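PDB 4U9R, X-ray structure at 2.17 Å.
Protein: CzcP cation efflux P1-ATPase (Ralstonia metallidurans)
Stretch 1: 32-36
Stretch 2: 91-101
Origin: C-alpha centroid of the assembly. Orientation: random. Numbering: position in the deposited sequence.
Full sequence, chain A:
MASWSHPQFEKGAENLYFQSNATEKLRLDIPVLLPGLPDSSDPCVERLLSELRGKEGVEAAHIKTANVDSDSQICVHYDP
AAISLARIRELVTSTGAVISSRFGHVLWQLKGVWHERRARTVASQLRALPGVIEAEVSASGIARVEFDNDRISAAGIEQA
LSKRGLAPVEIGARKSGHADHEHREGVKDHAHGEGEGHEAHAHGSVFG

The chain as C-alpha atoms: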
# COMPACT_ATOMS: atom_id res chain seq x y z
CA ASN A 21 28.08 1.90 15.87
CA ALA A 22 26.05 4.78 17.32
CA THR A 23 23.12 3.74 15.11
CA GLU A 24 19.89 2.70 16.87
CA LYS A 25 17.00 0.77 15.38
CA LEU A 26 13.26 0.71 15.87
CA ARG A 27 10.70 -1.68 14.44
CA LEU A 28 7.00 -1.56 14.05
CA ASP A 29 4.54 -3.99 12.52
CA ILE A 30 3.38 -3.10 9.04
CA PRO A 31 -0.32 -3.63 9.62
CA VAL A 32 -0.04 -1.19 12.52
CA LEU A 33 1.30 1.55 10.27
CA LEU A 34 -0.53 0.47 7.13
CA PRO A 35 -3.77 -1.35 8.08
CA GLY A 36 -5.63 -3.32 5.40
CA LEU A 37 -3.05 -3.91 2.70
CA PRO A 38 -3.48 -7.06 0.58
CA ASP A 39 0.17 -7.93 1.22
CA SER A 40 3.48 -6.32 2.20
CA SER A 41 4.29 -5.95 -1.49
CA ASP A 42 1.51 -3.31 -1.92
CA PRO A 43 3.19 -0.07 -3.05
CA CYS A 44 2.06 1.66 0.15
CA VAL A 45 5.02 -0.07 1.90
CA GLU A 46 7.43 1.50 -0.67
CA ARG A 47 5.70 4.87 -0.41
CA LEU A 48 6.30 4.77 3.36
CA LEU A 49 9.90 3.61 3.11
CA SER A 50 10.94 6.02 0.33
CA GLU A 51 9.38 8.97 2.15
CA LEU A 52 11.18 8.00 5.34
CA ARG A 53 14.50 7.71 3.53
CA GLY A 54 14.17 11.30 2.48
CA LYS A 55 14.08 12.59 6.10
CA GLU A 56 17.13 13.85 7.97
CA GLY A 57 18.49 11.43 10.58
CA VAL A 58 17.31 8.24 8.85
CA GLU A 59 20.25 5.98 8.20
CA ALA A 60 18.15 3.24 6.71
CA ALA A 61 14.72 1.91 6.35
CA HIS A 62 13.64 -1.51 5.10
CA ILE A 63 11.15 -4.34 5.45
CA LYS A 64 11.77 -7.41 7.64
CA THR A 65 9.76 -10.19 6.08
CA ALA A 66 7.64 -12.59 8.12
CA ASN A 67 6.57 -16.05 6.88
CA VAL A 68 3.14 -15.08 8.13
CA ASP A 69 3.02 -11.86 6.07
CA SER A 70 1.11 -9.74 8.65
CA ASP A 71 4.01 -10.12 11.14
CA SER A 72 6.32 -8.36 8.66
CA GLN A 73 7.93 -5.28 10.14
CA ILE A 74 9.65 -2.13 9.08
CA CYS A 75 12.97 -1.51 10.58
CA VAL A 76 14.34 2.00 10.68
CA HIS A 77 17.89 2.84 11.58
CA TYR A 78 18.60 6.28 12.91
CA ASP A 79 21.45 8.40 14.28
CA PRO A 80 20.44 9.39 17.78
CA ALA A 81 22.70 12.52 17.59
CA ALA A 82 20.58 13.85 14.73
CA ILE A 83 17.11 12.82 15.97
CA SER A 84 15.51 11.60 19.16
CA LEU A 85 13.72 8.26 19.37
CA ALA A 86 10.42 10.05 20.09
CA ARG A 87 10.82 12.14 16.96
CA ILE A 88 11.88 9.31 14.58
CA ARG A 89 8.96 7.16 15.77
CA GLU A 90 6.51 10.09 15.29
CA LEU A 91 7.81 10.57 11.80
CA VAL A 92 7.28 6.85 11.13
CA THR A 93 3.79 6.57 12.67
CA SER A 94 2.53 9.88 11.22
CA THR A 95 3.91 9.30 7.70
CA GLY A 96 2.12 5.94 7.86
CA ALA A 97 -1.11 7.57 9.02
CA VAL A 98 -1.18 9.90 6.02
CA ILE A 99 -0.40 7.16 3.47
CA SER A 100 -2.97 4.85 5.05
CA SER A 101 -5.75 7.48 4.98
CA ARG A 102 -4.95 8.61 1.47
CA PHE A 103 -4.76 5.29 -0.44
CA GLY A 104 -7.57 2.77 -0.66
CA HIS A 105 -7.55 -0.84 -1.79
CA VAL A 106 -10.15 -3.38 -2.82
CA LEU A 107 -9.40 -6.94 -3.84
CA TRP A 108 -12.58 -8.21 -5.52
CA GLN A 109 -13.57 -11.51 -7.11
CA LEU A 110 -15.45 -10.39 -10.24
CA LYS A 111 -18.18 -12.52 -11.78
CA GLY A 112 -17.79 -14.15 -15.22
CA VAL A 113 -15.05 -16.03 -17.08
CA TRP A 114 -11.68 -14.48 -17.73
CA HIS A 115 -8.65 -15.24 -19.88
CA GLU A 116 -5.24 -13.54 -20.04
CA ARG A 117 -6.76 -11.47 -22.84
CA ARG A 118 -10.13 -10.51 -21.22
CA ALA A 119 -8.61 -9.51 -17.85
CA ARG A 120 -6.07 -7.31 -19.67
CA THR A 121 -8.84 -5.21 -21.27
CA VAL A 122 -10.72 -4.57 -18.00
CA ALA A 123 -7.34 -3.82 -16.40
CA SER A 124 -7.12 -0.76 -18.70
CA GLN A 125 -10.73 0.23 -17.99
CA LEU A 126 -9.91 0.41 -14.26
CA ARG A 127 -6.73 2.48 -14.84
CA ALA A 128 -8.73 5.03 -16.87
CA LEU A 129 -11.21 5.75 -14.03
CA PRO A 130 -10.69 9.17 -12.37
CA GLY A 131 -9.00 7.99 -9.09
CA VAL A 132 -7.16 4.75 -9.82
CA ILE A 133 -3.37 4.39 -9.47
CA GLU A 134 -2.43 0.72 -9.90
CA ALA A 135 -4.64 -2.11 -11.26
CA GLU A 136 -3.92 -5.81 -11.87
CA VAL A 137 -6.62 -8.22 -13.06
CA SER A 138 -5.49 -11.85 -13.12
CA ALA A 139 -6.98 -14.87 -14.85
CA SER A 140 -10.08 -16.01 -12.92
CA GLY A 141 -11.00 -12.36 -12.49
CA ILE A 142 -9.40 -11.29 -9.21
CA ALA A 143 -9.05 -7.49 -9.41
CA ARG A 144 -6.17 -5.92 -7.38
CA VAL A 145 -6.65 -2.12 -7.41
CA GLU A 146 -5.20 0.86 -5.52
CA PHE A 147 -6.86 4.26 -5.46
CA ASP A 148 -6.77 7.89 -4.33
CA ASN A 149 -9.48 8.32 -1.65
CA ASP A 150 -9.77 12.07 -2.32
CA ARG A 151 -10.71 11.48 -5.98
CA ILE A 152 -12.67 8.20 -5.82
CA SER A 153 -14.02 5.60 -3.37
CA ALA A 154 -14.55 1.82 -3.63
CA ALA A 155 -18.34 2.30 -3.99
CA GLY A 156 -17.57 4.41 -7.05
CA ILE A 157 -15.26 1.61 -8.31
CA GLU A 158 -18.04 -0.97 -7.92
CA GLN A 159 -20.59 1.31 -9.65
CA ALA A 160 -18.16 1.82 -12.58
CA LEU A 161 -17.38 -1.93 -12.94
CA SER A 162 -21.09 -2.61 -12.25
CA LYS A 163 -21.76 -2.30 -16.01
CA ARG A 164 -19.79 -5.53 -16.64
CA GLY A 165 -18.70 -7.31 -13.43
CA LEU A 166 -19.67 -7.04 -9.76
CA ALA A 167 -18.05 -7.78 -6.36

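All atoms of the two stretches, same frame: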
# COMPACT_ATOMS: atom_id res chain seq x y z
N VAL A 32 0.20 -2.26 11.57
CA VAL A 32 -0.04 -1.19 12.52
C VAL A 32 0.11 0.17 11.86
O VAL A 32 -0.66 1.07 12.17
CB VAL A 32 0.92 -1.29 13.74
CG1 VAL A 32 0.78 -0.07 14.65
CG2 VAL A 32 0.64 -2.57 14.52
N LEU A 33 1.11 0.32 10.99
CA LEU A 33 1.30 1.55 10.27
C LEU A 33 0.35 1.63 9.09
O LEU A 33 -0.16 2.70 8.79
CB LEU A 33 2.71 1.63 9.73
CG LEU A 33 3.78 1.72 10.80
CD1 LEU A 33 5.13 1.64 10.18
CD2 LEU A 33 3.59 3.00 11.61
N LEU A 34 0.19 0.51 8.39
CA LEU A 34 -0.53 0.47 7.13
C LEU A 34 -1.58 -0.64 7.23
O LEU A 34 -1.37 -1.74 6.73
CB LEU A 34 0.46 0.21 5.98
CG LEU A 34 1.45 1.36 5.71
CD1 LEU A 34 2.50 0.90 4.70
CD2 LEU A 34 0.73 2.62 5.26
N PRO A 35 -2.69 -0.36 7.94
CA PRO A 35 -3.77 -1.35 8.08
C PRO A 35 -4.46 -1.65 6.75
O PRO A 35 -4.69 -0.76 5.95
CB PRO A 35 -4.74 -0.69 9.06
CG PRO A 35 -4.46 0.77 8.97
CD PRO A 35 -2.99 0.89 8.68
N GLY A 36 -4.74 -2.92 6.51
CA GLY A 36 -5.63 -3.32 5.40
C GLY A 36 -4.99 -3.38 4.03
O GLY A 36 -5.67 -3.17 3.02
N LEU A 91 7.64 10.51 13.23
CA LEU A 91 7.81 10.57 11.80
C LEU A 91 7.35 9.27 11.15
O LEU A 91 6.59 9.29 10.20
CB LEU A 91 9.26 10.83 11.47
CG LEU A 91 9.63 11.58 10.21
CD1 LEU A 91 8.71 12.76 9.91
CD2 LEU A 91 11.05 12.09 10.43
N VAL A 92 7.75 8.12 11.69
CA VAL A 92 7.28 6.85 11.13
C VAL A 92 5.76 6.69 11.25
O VAL A 92 5.10 6.44 10.27
CB VAL A 92 7.96 5.62 11.73
CG1 VAL A 92 7.34 4.35 11.17
CG2 VAL A 92 9.46 5.63 11.46
N THR A 93 5.22 6.79 12.46
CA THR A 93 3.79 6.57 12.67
C THR A 93 2.93 7.61 11.96
O THR A 93 1.85 7.28 11.47
CB THR A 93 3.40 6.62 14.16
OG1 THR A 93 3.95 7.81 14.75
CG2 THR A 93 3.94 5.39 14.91
N SER A 94 3.36 8.87 11.90
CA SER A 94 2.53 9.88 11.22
C SER A 94 2.63 9.81 9.68
O SER A 94 1.67 10.12 8.98
CB SER A 94 2.84 11.28 11.69
OG SER A 94 4.06 11.74 11.13
N THR A 95 3.79 9.45 9.14
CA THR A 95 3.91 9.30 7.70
C THR A 95 3.02 8.14 7.26
O THR A 95 2.33 8.21 6.25
CB THR A 95 5.34 9.08 7.25
OG1 THR A 95 6.13 10.18 7.69
CG2 THR A 95 5.42 8.96 5.72
N GLY A 96 3.01 7.08 8.06
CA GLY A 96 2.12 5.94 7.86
C GLY A 96 0.66 6.29 7.92
O GLY A 96 -0.15 5.78 7.11
N ALA A 97 0.29 7.16 8.86
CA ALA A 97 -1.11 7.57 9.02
C ALA A 97 -1.60 8.28 7.77
O ALA A 97 -2.68 7.99 7.32
CB ALA A 97 -1.30 8.46 10.24
N VAL A 98 -0.80 9.17 7.21
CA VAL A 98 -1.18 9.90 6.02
C VAL A 98 -1.28 9.02 4.77
O VAL A 98 -2.21 9.18 3.98
CB VAL A 98 -0.19 11.02 5.70
CG1 VAL A 98 -0.57 11.70 4.40
CG2 VAL A 98 -0.15 12.04 6.83
N ILE A 99 -0.33 8.10 4.59
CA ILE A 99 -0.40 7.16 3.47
C ILE A 99 -1.64 6.27 3.58
O ILE A 99 -2.38 6.10 2.61
CB ILE A 99 0.89 6.33 3.38
CG1 ILE A 99 2.02 7.23 2.91
CG2 ILE A 99 0.71 5.15 2.42
CD1 ILE A 99 3.39 6.63 3.05
N SER A 100 -1.85 5.71 4.76
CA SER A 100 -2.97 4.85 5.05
C SER A 100 -4.34 5.50 4.82
O SER A 100 -5.28 4.83 4.38
CB SER A 100 -2.88 4.42 6.50
OG SER A 100 -3.90 3.50 6.80
N SER A 101 -4.47 6.79 5.13
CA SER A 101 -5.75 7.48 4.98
C SER A 101 -6.00 7.87 3.52
O SER A 101 -7.14 8.01 3.09
CB SER A 101 -5.77 8.73 5.82
OG SER A 101 -5.01 9.76 5.21

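Residues 32-33 belong to a helix that begins earlier; 34-36 are loop or turn. Leu-33, Leu-34 and Pro-35 pack against one face of the helix that runs through 91-101. No hydrogen bond crosses the contact, which is mainly apolar.

Leu-33 is the centre. Its CA-to-CB bond points sideways, but the m,t rotamer brings the end of the side chain nearer the helix. There CD1 lies 3.6 Å from Val-92 CG1, and CD2 lies 3.7 Å from Thr-93 CA. Val-92 is in the t rotamer.

The next turn of the helix presents Gly-96. Its CA is 5.1 Å from Leu-33 CA. A CB on Gly-96 would point toward the other stretch and lie 3.3 Å from Leu-33 CB, which is tight. The absence of a side chain thus suits the close approach of the two backbones. Leu-33 O is 3.5 Å from Gly-96 O; both are acceptors, and Gly-96 O takes its bond from Ser-100 N (2.9 Å) within the helix.

Leu-34 leaves helical phi/psi but keeps the m,t rotamer of Leu-33. Its CD2 reaches Ile-99 CG2 at 3.8 Å. Ile-99 is itself m,t, and its CA-to-CB bond points toward the first stretch.

Ser-100 is in the t rotamer. Its OG lies 3.3 Å from Pro-35 CD, a packing contact, not a hydrogen bond.

Thr-95, in m, turns OG1 back to Leu-91 O at 2.7 Å, a hydrogen bond within the helix.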